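Local coordinates for glutathione S-transferase family protein (Pseudomonas putida, PDB 3LXZ) that catalyses the conjugation of reduced glutathione to a wide range of hydrophobic electrophiles, as a glutathione transferase, at residues Y100-E111 / K123-F134; L152-C160 / A185-G193. One frame throughout, in Å; residues are numbered along the deposited sequence.

Both contacts lie in the all-helical C-terminal part of the chain, beyond the four-stranded thioredoxin-like sheet. Interaction 1 comes first: the chain leaves helix 84-106, passes through the short helix 109-114 and turns back on helix 120-140, so that 100-111 meets 123-134 across a short connection. Interaction 2 opens only after this loop has closed. There, 152-160, the N-cap and first turns of helix 154-174, is met by 185-193 on helix 183-193. The two loops therefore follow in series and neither crosses the other. The centres of interactions 1 and 2 lie about 19 Å apart. Helix 154-174, which carries one side of interaction 2, also packs against Ile101 and Lys123 of interaction 1.

Interaction 1 (Y100-E111 / K123-F134); sequences YIELPARTCYAE and KEKARADLLAGF
Tyr100 O sits 3.3 Å from Gly133 CA in a CA-H...O contact. Of the CA pairs in register, Tyr100 and Gly133 are the closest, and with no CB on Gly133 the Tyr100 carbonyl can lie this near; the axes of the nearly antiparallel 100-106 and 123-134 approach to 8.4 Å. Beside it Ile101 reaches across with CG1 anti to its carbonyl carbon (chi1 -65°) and lays CD1 over the face of the Phe134 ring, 3.9 Å from the centroid and 9° off the normal. Leu130 fills the next turn, its CD2 against Ile101 O and its CD1 beside Ala105. At the kink in helix 84-106, the Pro104 ring presses CB onto Asp129 CB at 3.6 Å. Ala126 CB then touches both Cys108 SG and Thr107 OG1; the Thr107 hydroxyl is itself turned back to Pro104 O, to which it donates a 2.6 Å bond.

Toward Lys123 the contact thins to a single partly exposed salt bridge. Lys123, bent at chi3 and chi4, brings NZ to Glu111 OE2 at 2.9 Å on the syn lone pair, while Val118 N also donates to this oxygen. Replacing Glu111 by alanine is likely to leave the Lys123 ammonium without this carboxylate and the Val118 amide without its acceptor.

Away from helix 120-140, Glu102 OE1 receives Arg106 NE in the guanidinium plane, and Tyr109 OH donates to OE2 from above the carboxylate plane. These bonds probably fix the direction of Arg106, a glutathione-binding residue, beside an antiparallel helix pair that belongs to the helical C-terminal domain of the glutathione transferase fold.

Interaction 2 (L152-C160 / A185-G193); sequences LTLADLMFC and AKALLQLMG
A capping box opens helix 154-174 in the helical C-terminal domain of this glutathione transferase, and the first turns after it cross helix 183-193 almost perpendicularly, at 98°. In the box, Thr153 N donates to the anti lone pair of Asp156 OD2 at 2.8 Å, while Thr153 OG1 accepts a weak bond from Ala155 N. The other carboxylate oxygen, Asp156 OD1, takes the amide of Val147, so both oxygens of this buried group are engaged; Leu188 CD2 packs against OD1 from the opposing helix.

No hydrogen bond joins the two segments, and apolar side chains carry the contact. Phe159, with CG anti to the backbone N (chi1 172°), sends its ring across to helix 183-193. Leu188 CD2 lies over one face of that ring, offset toward the rim, 3.9 Å from the centroid in a CH-pi contact. The ring edge meets backbone instead: Phe159 CZ comes within 3.4 Å of Ala185 O, nearly in the ring plane. On the neighbouring turn Leu189 CD1 reaches Phe159 CE2 and Cys160 O.

Met192, a selenomethionine, fills the other half of the interface. Its CB packs 3.6 Å from Cys160 CB, and the chain then bends at chi2 and chi3, carrying SE and CE past Asp156 CB. The terminal methyl CE finishes 3.6 Å from Leu152 CD1.

Interaction 1 (Y100-E111 / K123-F134)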
loop_
_atom_site.group_PDB
_atom_site.type_symbol
_atom_site.label_atom_id
_atom_site.label_comp_id
_atom_site.label_asym_id
_atom_site.label_seq_id
_atom_site.Cartn_x
_atom_site.Cartn_y
_atom_site.Cartn_z
ATOM N N TYR A 100 -6.104 -0.878 -5.290
ATOM C CA TYR A 100 -7.127 -0.463 -6.257
ATOM C C TYR A 100 -8.163 -1.515 -6.533
ATOM O O TYR A 100 -9.171 -1.235 -7.225
ATOM C CB TYR A 100 -6.511 0.061 -7.576
ATOM C CG TYR A 100 -5.433 1.080 -7.303
ATOM C CD1 TYR A 100 -5.693 2.179 -6.483
ATOM C CD2 TYR A 100 -4.158 0.899 -7.801
ATOM C CE1 TYR A 100 -4.681 3.109 -6.174
ATOM C CE2 TYR A 100 -3.142 1.800 -7.519
ATOM C CZ TYR A 100 -3.412 2.903 -6.699
ATOM O OH TYR A 100 -2.380 3.774 -6.445
ATOM N N ILE A 101 -7.971 -2.698 -5.960
ATOM C CA ILE A 101 -8.981 -3.776 -6.070
ATOM C C ILE A 101 -9.367 -4.277 -4.692
ATOM O O ILE A 101 -10.524 -4.162 -4.301
ATOM C CB ILE A 101 -8.553 -4.915 -7.014
ATOM C CG1 ILE A 101 -8.440 -4.368 -8.451
ATOM C CG2 ILE A 101 -9.551 -6.084 -6.906
ATOM C CD1 ILE A 101 -8.124 -5.415 -9.494
ATOM N N GLU A 102 -8.390 -4.748 -3.914
ATOM C CA GLU A 102 -8.724 -5.310 -2.604
ATOM C C GLU A 102 -9.365 -4.302 -1.613
ATOM O O GLU A 102 -10.424 -4.571 -1.059
ATOM C CB GLU A 102 -7.516 -6.002 -1.987
ATOM C CG GLU A 102 -7.947 -7.156 -0.969
ATOM C CD GLU A 102 -8.557 -6.697 0.359
ATOM O OE1 GLU A 102 -8.168 -5.621 0.900
ATOM O OE2 GLU A 102 -9.402 -7.459 0.899
ATOM N N LEU A 103 -8.725 -3.144 -1.410
ATOM C CA LEU A 103 -9.239 -2.156 -0.465
ATOM C C LEU A 103 -10.605 -1.616 -0.854
ATOM O O LEU A 103 -11.503 -1.582 -0.006
ATOM C CB LEU A 103 -8.253 -1.012 -0.196
ATOM C CG LEU A 103 -6.921 -1.450 0.478
ATOM C CD1 LEU A 103 -6.142 -0.183 0.825
ATOM C CD2 LEU A 103 -7.150 -2.327 1.703
ATOM N N PRO A 104 -10.804 -1.233 -2.125
ATOM C CA PRO A 104 -12.180 -0.810 -2.404
ATOM C C PRO A 104 -13.224 -1.924 -2.237
ATOM O O PRO A 104 -14.326 -1.654 -1.759
ATOM C CB PRO A 104 -12.147 -0.323 -3.850
ATOM C CG PRO A 104 -10.839 -0.633 -4.378
ATOM C CD PRO A 104 -9.912 -1.073 -3.289
ATOM N N ALA A 105 -12.930 -3.146 -2.659
ATOM C CA ALA A 105 -13.869 -4.249 -2.414
ATOM C C ALA A 105 -14.164 -4.435 -0.927
ATOM O O ALA A 105 -15.328 -4.689 -0.544
ATOM C CB ALA A 105 -13.370 -5.540 -3.020
ATOM N N ARG A 106 -13.115 -4.303 -0.104
ATOM C CA ARG A 106 -13.189 -4.469 1.349
ATOM C C ARG A 106 -14.237 -3.520 1.969
ATOM O O ARG A 106 -14.893 -3.884 2.952
ATOM C CB ARG A 106 -11.806 -4.319 1.984
ATOM C CG ARG A 106 -11.715 -4.437 3.527
ATOM C CD ARG A 106 -10.235 -4.581 3.974
ATOM N NE ARG A 106 -9.704 -5.917 3.638
ATOM C CZ ARG A 106 -9.919 -7.007 4.380
ATOM N NH1 ARG A 106 -9.439 -8.190 4.012
ATOM N NH2 ARG A 106 -10.632 -6.919 5.506
ATOM N N THR A 107 -14.432 -2.357 1.346
ATOM C CA THR A 107 -15.420 -1.384 1.850
ATOM C C THR A 107 -16.831 -1.945 1.753
ATOM O O THR A 107 -17.753 -1.445 2.427
ATOM C CB THR A 107 -15.351 0.014 1.170
ATOM O OG1 THR A 107 -15.767 -0.062 -0.209
ATOM C CG2 THR A 107 -13.949 0.658 1.317
ATOM N N CYS A 108 -16.999 -2.975 0.919
ATOM C CA CYS A 108 -18.297 -3.574 0.740
ATOM C C CYS A 108 -18.424 -4.971 1.311
ATOM O O CYS A 108 -19.442 -5.609 1.073
ATOM C CB CYS A 108 -18.675 -3.596 -0.736
ATOM S SG CYS A 108 -18.910 -1.954 -1.436
ATOM N N TYR A 109 -17.415 -5.464 2.048
ATOM C CA TYR A 109 -17.505 -6.831 2.606
ATOM C C TYR A 109 -18.623 -6.946 3.649
ATOM O O TYR A 109 -19.219 -8.018 3.809
ATOM C CB TYR A 109 -16.187 -7.328 3.224
ATOM C CG TYR A 109 -15.016 -7.564 2.264
ATOM C CD1 TYR A 109 -15.188 -7.616 0.877
ATOM C CD2 TYR A 109 -13.736 -7.772 2.774
ATOM C CE1 TYR A 109 -14.088 -7.827 0.025
ATOM C CE2 TYR A 109 -12.636 -8.008 1.939
ATOM C CZ TYR A 109 -12.812 -8.035 0.565
ATOM O OH TYR A 109 -11.699 -8.232 -0.237
ATOM N N ALA A 110 -18.918 -5.835 4.334
ATOM C CA ALA A 110 -20.042 -5.812 5.266
ATOM C C ALA A 110 -21.313 -6.326 4.597
ATOM O O ALA A 110 -22.018 -7.143 5.173
ATOM C CB ALA A 110 -20.246 -4.424 5.847
ATOM N N GLU A 111 -21.595 -5.866 3.383
ATOM C CA GLU A 111 -22.810 -6.245 2.673
ATOM C C GLU A 111 -22.690 -7.609 1.999
ATOM O O GLU A 111 -23.596 -8.447 2.108
ATOM C CB GLU A 111 -23.202 -5.187 1.652
ATOM C CG GLU A 111 -24.551 -5.468 0.997
ATOM C CD GLU A 111 -25.081 -4.302 0.193
ATOM O OE1 GLU A 111 -25.729 -4.560 -0.836
ATOM O OE2 GLU A 111 -24.856 -3.131 0.580
ATOM N N LYS A 123 -20.935 2.654 -1.692
ATOM C CA LYS A 123 -21.121 1.765 -2.864
ATOM C C LYS A 123 -20.705 2.434 -4.175
ATOM O O LYS A 123 -19.973 1.841 -4.999
ATOM C CB LYS A 123 -22.576 1.242 -2.926
ATOM C CG LYS A 123 -22.857 0.132 -1.886
ATOM C CD LYS A 123 -24.183 -0.595 -2.128
ATOM C CE LYS A 123 -25.335 0.019 -1.344
ATOM N NZ LYS A 123 -26.317 -1.045 -0.895
ATOM N N GLU A 124 -21.155 3.676 -4.355
ATOM C CA GLU A 124 -20.795 4.489 -5.516
ATOM C C GLU A 124 -19.295 4.594 -5.654
ATOM O O GLU A 124 -18.770 4.427 -6.746
ATOM C CB GLU A 124 -21.375 5.900 -5.417
ATOM C CG GLU A 124 -22.871 5.914 -5.485
ATOM C CD GLU A 124 -23.523 7.289 -5.242
ATOM O OE1 GLU A 124 -22.861 8.265 -4.761
ATOM O OE2 GLU A 124 -24.733 7.363 -5.549
ATOM N N LYS A 125 -18.612 4.881 -4.545
ATOM C CA LYS A 125 -17.181 5.068 -4.587
ATOM C C LYS A 125 -16.498 3.728 -4.900
ATOM O O LYS A 125 -15.577 3.683 -5.710
ATOM C CB LYS A 125 -16.668 5.738 -3.295
ATOM C CG LYS A 125 -15.159 5.947 -3.201
ATOM C CD LYS A 125 -14.561 6.532 -4.492
ATOM C CE LYS A 125 -13.144 7.046 -4.284
ATOM N NZ LYS A 125 -13.138 8.447 -3.840
ATOM N N ALA A 126 -16.970 2.642 -4.291
ATOM C CA ALA A 126 -16.421 1.324 -4.581
ATOM C C ALA A 126 -16.579 0.928 -6.034
ATOM O O ALA A 126 -15.655 0.397 -6.627
ATOM C CB ALA A 126 -16.997 0.255 -3.671
ATOM N N ARG A 127 -17.739 1.178 -6.620
ATOM C CA ARG A 127 -17.923 0.883 -8.038
ATOM C C ARG A 127 -16.903 1.624 -8.924
ATOM O O ARG A 127 -16.270 1.018 -9.774
ATOM C CB ARG A 127 -19.351 1.236 -8.479
ATOM C CG ARG A 127 -19.649 0.908 -9.985
ATOM C CD ARG A 127 -21.002 1.488 -10.433
ATOM N NE ARG A 127 -22.031 1.101 -9.485
ATOM C CZ ARG A 127 -22.795 0.022 -9.602
ATOM N NH1 ARG A 127 -22.683 -0.776 -10.665
ATOM N NH2 ARG A 127 -23.690 -0.247 -8.662
ATOM N N ALA A 128 -16.728 2.930 -8.712
ATOM C CA ALA A 128 -15.791 3.689 -9.532
ATOM C C ALA A 128 -14.356 3.177 -9.282
ATOM O O ALA A 128 -13.572 2.990 -10.233
ATOM C CB ALA A 128 -15.906 5.203 -9.233
ATOM N N ASP A 129 -14.021 2.947 -8.017
ATOM C CA ASP A 129 -12.661 2.482 -7.665
ATOM C C ASP A 129 -12.344 1.096 -8.253
ATOM O O ASP A 129 -11.227 0.867 -8.754
ATOM C CB ASP A 129 -12.448 2.475 -6.149
ATOM C CG ASP A 129 -12.250 3.855 -5.569
ATOM O OD1 ASP A 129 -11.948 4.816 -6.312
ATOM O OD2 ASP A 129 -12.358 3.976 -4.329
ATOM N N LEU A 130 -13.312 0.180 -8.183
ATOM C CA LEU A 130 -13.138 -1.168 -8.740
ATOM C C LEU A 130 -13.071 -1.201 -10.249
ATOM O O LEU A 130 -12.214 -1.870 -10.840
ATOM C CB LEU A 130 -14.212 -2.116 -8.244
ATOM C CG LEU A 130 -13.924 -2.515 -6.798
ATOM C CD1 LEU A 130 -15.119 -3.098 -6.138
ATOM C CD2 LEU A 130 -12.766 -3.494 -6.793
ATOM N N LEU A 131 -13.957 -0.447 -10.882
ATOM C CA LEU A 131 -13.865 -0.292 -12.316
ATOM C C LEU A 131 -12.471 0.228 -12.709
ATOM O O LEU A 131 -11.879 -0.251 -13.667
ATOM C CB LEU A 131 -14.950 0.656 -12.827
ATOM C CG LEU A 131 -16.343 0.051 -12.903
ATOM C CD1 LEU A 131 -17.309 1.116 -13.463
ATOM C CD2 LEU A 131 -16.408 -1.236 -13.799
ATOM N N ALA A 132 -11.940 1.197 -11.968
ATOM C CA ALA A 132 -10.622 1.719 -12.341
ATOM C C ALA A 132 -9.516 0.709 -12.016
ATOM O O ALA A 132 -8.529 0.571 -12.756
ATOM C CB ALA A 132 -10.361 3.085 -11.664
ATOM N N GLY A 133 -9.701 -0.032 -10.931
ATOM C CA GLY A 133 -8.667 -0.962 -10.486
ATOM C C GLY A 133 -8.547 -2.129 -11.439
ATOM O O GLY A 133 -7.438 -2.585 -11.769
ATOM N N PHE A 134 -9.691 -2.627 -11.883
ATOM C CA PHE A 134 -9.715 -3.698 -12.884
ATOM C C PHE A 134 -9.167 -3.217 -14.234
ATOM O O PHE A 134 -8.461 -3.979 -14.909
ATOM C CB PHE A 134 -11.123 -4.310 -13.016
ATOM C CG PHE A 134 -11.388 -5.378 -12.000
ATOM C CD1 PHE A 134 -10.803 -6.633 -12.145
ATOM C CD2 PHE A 134 -12.177 -5.134 -10.881
ATOM C CE1 PHE A 134 -11.009 -7.652 -11.185
ATOM C CE2 PHE A 134 -12.410 -6.172 -9.920
ATOM C CZ PHE A 134 -11.813 -7.421 -10.075
#

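Interaction 2 (L152-C160 / A185-G193)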
loop_
_atom_site.group_PDB
_atom_site.type_symbol
_atom_site.label_atom_id
_atom_site.label_comp_id
_atom_site.label_asym_id
_atom_site.label_seq_id
_atom_site.Cartn_x
_atom_site.Cartn_y
_atom_site.Cartn_z
ATOM N N LEU A 152 4.940 -17.901 -11.749
ATOM C CA LEU A 152 4.245 -17.545 -10.508
ATOM C C LEU A 152 5.112 -16.558 -9.705
ATOM O O LEU A 152 6.313 -16.795 -9.509
ATOM C CB LEU A 152 3.961 -18.806 -9.671
ATOM C CG LEU A 152 3.331 -18.545 -8.299
ATOM C CD1 LEU A 152 1.933 -18.143 -8.555
ATOM C CD2 LEU A 152 3.326 -19.798 -7.420
ATOM N N THR A 153 4.517 -15.443 -9.291
ATOM C CA THR A 153 5.212 -14.457 -8.435
ATOM C C THR A 153 4.295 -14.024 -7.302
ATOM O O THR A 153 3.120 -14.390 -7.288
ATOM C CB THR A 153 5.623 -13.175 -9.182
ATOM O OG1 THR A 153 4.456 -12.435 -9.582
ATOM C CG2 THR A 153 6.455 -13.482 -10.397
ATOM N N LEU A 154 4.836 -13.223 -6.362
ATOM C CA LEU A 154 4.045 -12.607 -5.314
ATOM C C LEU A 154 2.771 -11.926 -5.793
ATOM O O LEU A 154 1.735 -11.966 -5.114
ATOM C CB LEU A 154 4.897 -11.580 -4.540
ATOM C CG LEU A 154 6.232 -12.113 -4.004
ATOM C CD1 LEU A 154 7.023 -10.975 -3.312
ATOM C CD2 LEU A 154 6.065 -13.301 -3.053
ATOM N N ALA A 155 2.839 -11.270 -6.932
ATOM C CA ALA A 155 1.642 -10.596 -7.415
ATOM C C ALA A 155 0.486 -11.555 -7.682
ATOM O O ALA A 155 -0.676 -11.143 -7.562
ATOM C CB ALA A 155 1.947 -9.763 -8.661
ATOM N N ASP A 156 0.785 -12.822 -8.011
ATOM C CA ASP A 156 -0.287 -13.806 -8.229
ATOM C C ASP A 156 -1.005 -14.193 -6.954
ATOM O O ASP A 156 -2.160 -14.581 -7.009
ATOM C CB ASP A 156 0.274 -15.048 -8.914
ATOM C CG ASP A 156 0.798 -14.734 -10.276
ATOM O OD1 ASP A 156 -0.052 -14.374 -11.151
ATOM O OD2 ASP A 156 2.026 -14.803 -10.472
ATOM N N LEU A 157 -0.287 -14.151 -5.819
ATOM C CA LEU A 157 -0.886 -14.364 -4.518
ATOM C C LEU A 157 -1.885 -13.255 -4.181
ATOM O O LEU A 157 -3.018 -13.536 -3.779
ATOM C CB LEU A 157 0.186 -14.529 -3.424
ATOM C CG LEU A 157 1.371 -15.474 -3.749
ATOM C CD1 LEU A 157 2.396 -15.532 -2.586
ATOM C CD2 LEU A 157 0.876 -16.873 -4.148
HETATM N N MSE A 158 -1.492 -11.990 -4.346
HETATM C CA MSE A 158 -2.444 -10.899 -4.106
HETATM C C MSE A 158 -3.611 -10.983 -5.099
HETATM O O MSE A 158 -4.766 -10.752 -4.729
HETATM C CB MSE A 158 -1.703 -9.557 -4.232
HETATM C CG MSE A 158 -2.532 -8.308 -4.072
HETATM SE SE MSE A 158 -3.175 -7.984 -2.270
HETATM C CE MSE A 158 -1.540 -7.931 -1.191
ATOM N N PHE A 159 -3.326 -11.307 -6.351
ATOM C CA PHE A 159 -4.397 -11.511 -7.346
ATOM C C PHE A 159 -5.400 -12.594 -6.928
ATOM O O PHE A 159 -6.586 -12.379 -6.920
ATOM C CB PHE A 159 -3.781 -11.891 -8.688
ATOM C CG PHE A 159 -4.799 -12.311 -9.743
ATOM C CD1 PHE A 159 -5.327 -11.364 -10.623
ATOM C CD2 PHE A 159 -5.208 -13.639 -9.855
ATOM C CE1 PHE A 159 -6.268 -11.723 -11.598
ATOM C CE2 PHE A 159 -6.132 -14.023 -10.852
ATOM C CZ PHE A 159 -6.679 -13.062 -11.694
ATOM N N CYS A 160 -4.918 -13.776 -6.574
ATOM C CA CYS A 160 -5.857 -14.870 -6.488
ATOM C C CYS A 160 -6.732 -14.800 -5.231
ATOM O O CYS A 160 -7.823 -15.334 -5.219
ATOM C CB CYS A 160 -5.164 -16.210 -6.691
ATOM S SG CYS A 160 -4.361 -16.749 -5.256
ATOM N N ALA A 185 -7.904 -12.686 -16.800
ATOM C CA ALA A 185 -7.986 -12.778 -15.354
ATOM C C ALA A 185 -8.822 -14.004 -14.995
ATOM O O ALA A 185 -8.511 -14.734 -14.069
ATOM C CB ALA A 185 -8.598 -11.494 -14.773
ATOM N N LYS A 186 -9.835 -14.268 -15.796
ATOM C CA LYS A 186 -10.714 -15.413 -15.534
ATOM C C LYS A 186 -9.892 -16.701 -15.598
ATOM O O LYS A 186 -9.975 -17.566 -14.703
ATOM C CB LYS A 186 -11.908 -15.431 -16.513
ATOM C CG LYS A 186 -13.146 -16.142 -15.978
ATOM C CD LYS A 186 -14.261 -16.071 -17.019
ATOM C CE LYS A 186 -15.621 -16.230 -16.383
ATOM N NZ LYS A 186 -15.533 -16.988 -15.105
ATOM N N ALA A 187 -9.034 -16.791 -16.613
ATOM C CA ALA A 187 -8.216 -17.968 -16.832
ATOM C C ALA A 187 -7.159 -18.153 -15.737
ATOM O O ALA A 187 -6.915 -19.260 -15.289
ATOM C CB ALA A 187 -7.563 -17.892 -18.209
ATOM N N LEU A 188 -6.565 -17.049 -15.277
ATOM C CA LEU A 188 -5.548 -17.139 -14.229
ATOM C C LEU A 188 -6.193 -17.575 -12.899
ATOM O O LEU A 188 -5.606 -18.370 -12.156
ATOM C CB LEU A 188 -4.782 -15.794 -14.090
ATOM C CG LEU A 188 -3.760 -15.720 -12.934
ATOM C CD1 LEU A 188 -2.734 -16.865 -12.980
ATOM C CD2 LEU A 188 -2.995 -14.374 -12.950
ATOM N N LEU A 189 -7.381 -17.054 -12.608
ATOM C CA LEU A 189 -8.046 -17.397 -11.370
ATOM C C LEU A 189 -8.316 -18.897 -11.352
ATOM O O LEU A 189 -8.113 -19.536 -10.332
ATOM C CB LEU A 189 -9.338 -16.604 -11.189
ATOM C CG LEU A 189 -9.880 -16.559 -9.754
ATOM C CD1 LEU A 189 -8.894 -15.859 -8.762
ATOM C CD2 LEU A 189 -11.218 -15.849 -9.706
ATOM N N GLN A 190 -8.757 -19.477 -12.470
ATOM C CA GLN A 190 -8.956 -20.927 -12.471
ATOM C C GLN A 190 -7.639 -21.661 -12.291
ATOM O O GLN A 190 -7.584 -22.664 -11.600
ATOM C CB GLN A 190 -9.606 -21.399 -13.753
ATOM C CG GLN A 190 -10.047 -22.866 -13.695
ATOM C CD GLN A 190 -8.973 -23.840 -14.106
ATOM O OE1 GLN A 190 -7.908 -23.459 -14.595
ATOM N NE2 GLN A 190 -9.243 -25.136 -13.901
ATOM N N LEU A 191 -6.583 -21.144 -12.910
ATOM C CA LEU A 191 -5.257 -21.753 -12.837
ATOM C C LEU A 191 -4.682 -21.793 -11.401
ATOM O O LEU A 191 -4.168 -22.818 -10.947
ATOM C CB LEU A 191 -4.292 -21.025 -13.782
ATOM C CG LEU A 191 -2.872 -21.604 -13.832
ATOM C CD1 LEU A 191 -2.861 -23.091 -14.197
ATOM C CD2 LEU A 191 -1.985 -20.832 -14.806
HETATM N N MSE A 192 -4.771 -20.654 -10.705
HETATM C CA MSE A 192 -4.368 -20.552 -9.310
HETATM C C MSE A 192 -5.263 -21.463 -8.484
HETATM O O MSE A 192 -4.832 -21.995 -7.478
HETATM C CB MSE A 192 -4.501 -19.094 -8.799
HETATM C CG MSE A 192 -3.536 -18.049 -9.413
HETATM SE SE MSE A 192 -1.680 -18.577 -9.288
HETATM C CE MSE A 192 -1.405 -18.390 -7.365
ATOM N N GLY A 193 -6.513 -21.645 -8.918
ATOM C CA GLY A 193 -7.460 -22.571 -8.218
ATOM C C GLY A 193 -7.012 -24.030 -8.200
ATOM O O GLY A 193 -7.429 -24.820 -7.315
#